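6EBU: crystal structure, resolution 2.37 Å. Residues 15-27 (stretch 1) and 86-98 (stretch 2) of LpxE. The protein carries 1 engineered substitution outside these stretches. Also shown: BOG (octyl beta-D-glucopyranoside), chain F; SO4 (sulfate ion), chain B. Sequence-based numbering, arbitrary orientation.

Stretch 1 (15-27) NLELFRLINNARH
Stretch 2 86-98: RPAILLEDVNLLF

How do the two backbones lie against each other? Stretch 1 is helical from Asn 15, continuing a helix begun earlier. Stretch 2 has a short helix, Pro 87 to Leu 90, which Leu 91 leaves for a largely extended segment; Asp 93 alone there has a positive phi (56/56). CA atoms pair Leu 16 with Leu 91 at 8.6 Å, Phe 19 with Pro 87 at 8.5 Å and Asn 23 with Asn 95 at 6.4 Å. Leu 91 to Asn 95 runs broadly the same way as stretch 1; Pro 87 comes back beside Phe 19.

What fills the apolar part? Leu 16 (m, t) brings CD2 to 3.9 Å from CD2 of Leu 91 (m, t). Phe 19 (t, chi2 82°) points toward stretch 2: CZ lies 3.4 Å from Pro 87 CB, CD2 3.7 Å from Leu 91 CD1 and CE2 4.0 Å from Val 94 CG2. These carbon surfaces, lacking polar groups, pack by van der Waals contact.

Why does Arg 20 reach across? Its m, m, t chain carries the guanidinium to loop carbonyls. Arg 20 NH2 and NH1 both donate to Glu 92 O, at 2.8 and 3.1 Å; NH1 also bonds weakly to Asp 93 O at 3.3 Å. These oxygens sit at the guanidinium edge, where its N-H groups point, while Leu 91 CD1 covers one face.

What locks the closest backbone approach? Asn 23 (t, chi2 -104°) accepts from Asn 95 N at 3.1 Å through OD1 and donates to Asn 95 O at 3.0 Å through ND2. Asn 95 ND2 (chi1 m) returns bonds to Asn 23 OD1 at 3.3 Å and, weakly, Asn 23 O at 3.1 Å. Arg 26 (m, t, p) folds back, NH1 donating to Asn 23 O at 2.8 Å, with Asn 95 CB over one guanidinium face.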

# COMPACT_ATOMS: atom_id res chain seq x y z
N ASN A 15 17.21 1.02 -4.63
CA ASN A 15 15.93 0.37 -4.87
C ASN A 15 16.10 -1.13 -5.08
O ASN A 15 15.34 -1.94 -4.53
CB ASN A 15 15.24 1.00 -6.08
CG ASN A 15 13.74 0.82 -6.05
OD1 ASN A 15 13.14 0.60 -5.00
ND2 ASN A 15 13.11 0.92 -7.22
N LEU A 16 17.10 -1.53 -5.88
CA LEU A 16 17.26 -2.94 -6.22
C LEU A 16 17.86 -3.73 -5.06
O LEU A 16 17.47 -4.88 -4.83
CB LEU A 16 18.14 -3.07 -7.46
CG LEU A 16 17.66 -2.34 -8.72
CD1 LEU A 16 18.52 -2.71 -9.91
CD2 LEU A 16 16.19 -2.65 -9.00
N GLU A 17 18.80 -3.14 -4.32
CA GLU A 17 19.38 -3.84 -3.18
C GLU A 17 18.36 -4.03 -2.07
O GLU A 17 18.32 -5.09 -1.43
CB GLU A 17 20.61 -3.09 -2.68
N LEU A 18 17.54 -3.01 -1.82
CA LEU A 18 16.48 -3.15 -0.82
C LEU A 18 15.48 -4.22 -1.22
O LEU A 18 15.03 -5.01 -0.38
CB LEU A 18 15.77 -1.81 -0.61
CG LEU A 18 16.43 -0.76 0.27
CD1 LEU A 18 15.37 0.14 0.89
CD2 LEU A 18 17.28 -1.41 1.35
N PHE A 19 15.11 -4.27 -2.51
CA PHE A 19 14.17 -5.28 -2.96
C PHE A 19 14.73 -6.68 -2.75
O PHE A 19 14.01 -7.59 -2.31
CB PHE A 19 13.81 -5.07 -4.43
CG PHE A 19 12.98 -6.19 -5.00
CD1 PHE A 19 11.61 -6.22 -4.79
CD2 PHE A 19 13.57 -7.22 -5.71
CE1 PHE A 19 10.84 -7.25 -5.30
CE2 PHE A 19 12.80 -8.25 -6.23
CZ PHE A 19 11.44 -8.27 -6.02
N ARG A 20 16.01 -6.88 -3.07
CA ARG A 20 16.60 -8.21 -2.94
C ARG A 20 16.63 -8.67 -1.49
O ARG A 20 16.37 -9.85 -1.20
CB ARG A 20 18.01 -8.22 -3.53
CG ARG A 20 18.06 -8.04 -5.04
CD ARG A 20 17.34 -9.18 -5.75
NE ARG A 20 17.46 -9.06 -7.20
CZ ARG A 20 16.92 -9.92 -8.07
NH1 ARG A 20 16.22 -10.95 -7.63
NH2 ARG A 20 17.09 -9.74 -9.37
N LEU A 21 16.94 -7.76 -0.56
CA LEU A 21 17.00 -8.13 0.85
C LEU A 21 15.65 -8.62 1.35
O LEU A 21 15.58 -9.56 2.15
CB LEU A 21 17.50 -6.95 1.68
N ILE A 22 14.57 -7.98 0.90
CA ILE A 22 13.23 -8.38 1.35
C ILE A 22 12.73 -9.58 0.55
O ILE A 22 12.18 -10.53 1.12
CB ILE A 22 12.27 -7.18 1.24
CG1 ILE A 22 12.67 -6.09 2.24
CG2 ILE A 22 10.83 -7.64 1.46
CD1 ILE A 22 11.89 -4.81 2.08
N ASN A 23 12.91 -9.55 -0.77
CA ASN A 23 12.34 -10.58 -1.62
C ASN A 23 13.05 -11.92 -1.50
O ASN A 23 12.49 -12.95 -1.91
CB ASN A 23 12.35 -10.12 -3.08
CG ASN A 23 11.59 -11.06 -3.99
OD1 ASN A 23 12.19 -11.84 -4.73
ND2 ASN A 23 10.27 -11.00 -3.93
N ASN A 24 14.27 -11.95 -0.95
CA ASN A 24 15.00 -13.20 -0.79
C ASN A 24 14.90 -13.79 0.61
O ASN A 24 15.14 -14.99 0.78
CB ASN A 24 16.47 -13.00 -1.15
CG ASN A 24 16.67 -12.67 -2.62
OD1 ASN A 24 15.95 -13.17 -3.49
ND2 ASN A 24 17.66 -11.84 -2.91
N ALA A 25 14.55 -12.98 1.62
CA ALA A 25 14.39 -13.46 2.99
C ALA A 25 12.99 -14.05 3.14
O ALA A 25 12.04 -13.40 3.59
CB ALA A 25 14.63 -12.32 3.98
N ARG A 26 12.87 -15.31 2.75
CA ARG A 26 11.57 -15.96 2.62
C ARG A 26 11.45 -17.14 3.57
O ARG A 26 12.41 -17.58 4.21
CB ARG A 26 11.35 -16.44 1.18
CG ARG A 26 11.79 -15.43 0.14
CD ARG A 26 11.30 -15.84 -1.23
NE ARG A 26 9.85 -15.77 -1.35
CZ ARG A 26 9.16 -14.65 -1.49
NH1 ARG A 26 9.79 -13.48 -1.53
NH2 ARG A 26 7.84 -14.68 -1.60
N HIS A 27 10.22 -17.65 3.66
CA HIS A 27 9.84 -18.81 4.46
C HIS A 27 8.43 -19.22 4.06
O HIS A 27 7.60 -18.35 3.74
CB HIS A 27 9.93 -18.49 5.95
CG HIS A 27 9.83 -19.70 6.83
ND1 HIS A 27 8.62 -20.30 7.14
CD2 HIS A 27 10.78 -20.43 7.45
CE1 HIS A 27 8.84 -21.34 7.92
NE2 HIS A 27 10.14 -21.45 8.13
N ARG A 86 7.16 -3.90 -13.12
CA ARG A 86 7.28 -4.50 -11.80
C ARG A 86 8.55 -5.34 -11.73
O ARG A 86 9.22 -5.56 -12.75
CB ARG A 86 6.03 -5.32 -11.51
CG ARG A 86 4.78 -4.47 -11.30
CD ARG A 86 3.54 -5.32 -11.10
NE ARG A 86 2.33 -4.52 -10.94
CZ ARG A 86 1.77 -4.20 -9.78
NH1 ARG A 86 2.31 -4.62 -8.64
NH2 ARG A 86 0.67 -3.47 -9.76
N PRO A 87 8.94 -5.79 -10.53
CA PRO A 87 10.19 -6.57 -10.41
C PRO A 87 10.27 -7.80 -11.31
O PRO A 87 11.38 -8.15 -11.75
CB PRO A 87 10.20 -6.96 -8.93
CG PRO A 87 9.51 -5.83 -8.26
CD PRO A 87 8.42 -5.41 -9.21
N ALA A 88 9.15 -8.47 -11.60
CA ALA A 88 9.21 -9.66 -12.43
C ALA A 88 9.63 -9.34 -13.87
O ALA A 88 10.10 -10.24 -14.57
CB ALA A 88 7.86 -10.38 -12.43
N ILE A 89 9.46 -8.10 -14.31
CA ILE A 89 9.88 -7.69 -15.64
C ILE A 89 11.30 -7.16 -15.64
O ILE A 89 12.13 -7.54 -16.47
CB ILE A 89 8.89 -6.65 -16.21
CG1 ILE A 89 7.49 -7.25 -16.34
CG2 ILE A 89 9.38 -6.13 -17.55
CD1 ILE A 89 7.39 -8.40 -17.32
N LEU A 90 11.62 -6.26 -14.70
CA LEU A 90 12.92 -5.60 -14.71
C LEU A 90 14.03 -6.53 -14.23
O LEU A 90 15.14 -6.50 -14.77
CB LEU A 90 12.87 -4.34 -13.84
CG LEU A 90 14.01 -3.34 -14.04
CD1 LEU A 90 13.82 -2.55 -15.33
CD2 LEU A 90 14.13 -2.41 -12.84
N LEU A 91 13.75 -7.36 -13.23
CA LEU A 91 14.78 -8.16 -12.58
C LEU A 91 14.64 -9.63 -12.94
O LEU A 91 13.60 -10.09 -13.42
CB LEU A 91 14.71 -7.99 -11.06
CG LEU A 91 14.94 -6.59 -10.51
CD1 LEU A 91 15.07 -6.63 -8.99
CD2 LEU A 91 16.16 -5.95 -11.14
N GLU A 92 15.72 -10.37 -12.69
CA GLU A 92 15.77 -11.81 -12.90
C GLU A 92 15.61 -12.53 -11.57
O GLU A 92 16.00 -12.02 -10.51
CB GLU A 92 17.09 -12.22 -13.56
CG GLU A 92 17.61 -11.26 -14.62
CD GLU A 92 16.83 -11.34 -15.92
OE1 GLU A 92 16.84 -10.34 -16.67
OE2 GLU A 92 16.22 -12.39 -16.18
N ASP A 93 15.05 -13.74 -11.64
CA ASP A 93 14.91 -14.63 -10.49
C ASP A 93 14.16 -13.95 -9.34
O ASP A 93 14.65 -13.84 -8.21
CB ASP A 93 16.28 -15.14 -10.03
CG ASP A 93 16.90 -16.09 -11.02
OD1 ASP A 93 16.18 -16.98 -11.52
OD2 ASP A 93 18.11 -15.95 -11.32
N VAL A 94 12.97 -13.48 -9.66
CA VAL A 94 12.11 -12.81 -8.70
C VAL A 94 11.16 -13.83 -8.09
O VAL A 94 10.51 -14.60 -8.81
CB VAL A 94 11.33 -11.66 -9.36
CG1 VAL A 94 10.12 -11.28 -8.52
CG2 VAL A 94 12.24 -10.46 -9.56
N ASN A 95 11.09 -13.85 -6.76
CA ASN A 95 10.14 -14.70 -6.05
C ASN A 95 8.77 -14.03 -6.07
O ASN A 95 8.56 -13.02 -5.40
CB ASN A 95 10.62 -14.96 -4.63
CG ASN A 95 11.96 -15.69 -4.60
OD1 ASN A 95 12.04 -16.87 -4.93
ND2 ASN A 95 13.01 -14.99 -4.19
N LEU A 96 7.85 -14.59 -6.85
CA LEU A 96 6.56 -13.99 -7.13
C LEU A 96 5.46 -14.75 -6.40
O LEU A 96 5.37 -15.98 -6.51
CB LEU A 96 6.27 -13.99 -8.63
CG LEU A 96 6.40 -12.68 -9.40
CD1 LEU A 96 5.76 -12.82 -10.77
CD2 LEU A 96 5.78 -11.54 -8.62
N LEU A 97 4.61 -14.02 -5.68
CA LEU A 97 3.40 -14.60 -5.10
C LEU A 97 2.15 -14.30 -5.91
O LEU A 97 1.19 -15.08 -5.85
CB LEU A 97 3.21 -14.10 -3.67
CG LEU A 97 4.14 -14.69 -2.61
CD1 LEU A 97 4.01 -13.95 -1.30
CD2 LEU A 97 3.85 -16.17 -2.42
N PHE A 98 2.14 -13.20 -6.67
CA PHE A 98 1.01 -12.84 -7.50
C PHE A 98 1.50 -12.50 -8.91
O PHE A 98 2.54 -11.86 -9.06
CB PHE A 98 0.24 -11.63 -6.92
CG PHE A 98 0.01 -11.71 -5.44
CD1 PHE A 98 -0.73 -12.74 -4.89
CD2 PHE A 98 0.53 -10.74 -4.59
CE1 PHE A 98 -0.95 -12.82 -3.53
CE2 PHE A 98 0.32 -10.81 -3.23
CZ PHE A 98 -0.42 -11.85 -2.69
O1 BOG F . -4.48 -4.62 -7.50
C1' BOG F . -4.72 -4.70 -6.09
C2' BOG F . -5.18 -6.13 -5.73
C3' BOG F . -4.76 -6.46 -4.26
C4' BOG F . -4.03 -7.83 -4.21
C5' BOG F . -3.05 -7.94 -5.40
C6' BOG F . -2.60 -9.41 -5.57
C7' BOG F . -3.68 -10.21 -6.30
C8' BOG F . -3.81 -9.70 -7.74
S SO4 B . -1.00 -2.31 -6.69
O1 SO4 B . -0.40 -2.78 -5.44
O2 SO4 B . -0.94 -3.37 -7.69
O3 SO4 B . -0.25 -1.14 -7.16
O4 SO4 B . -2.39 -1.93 -6.46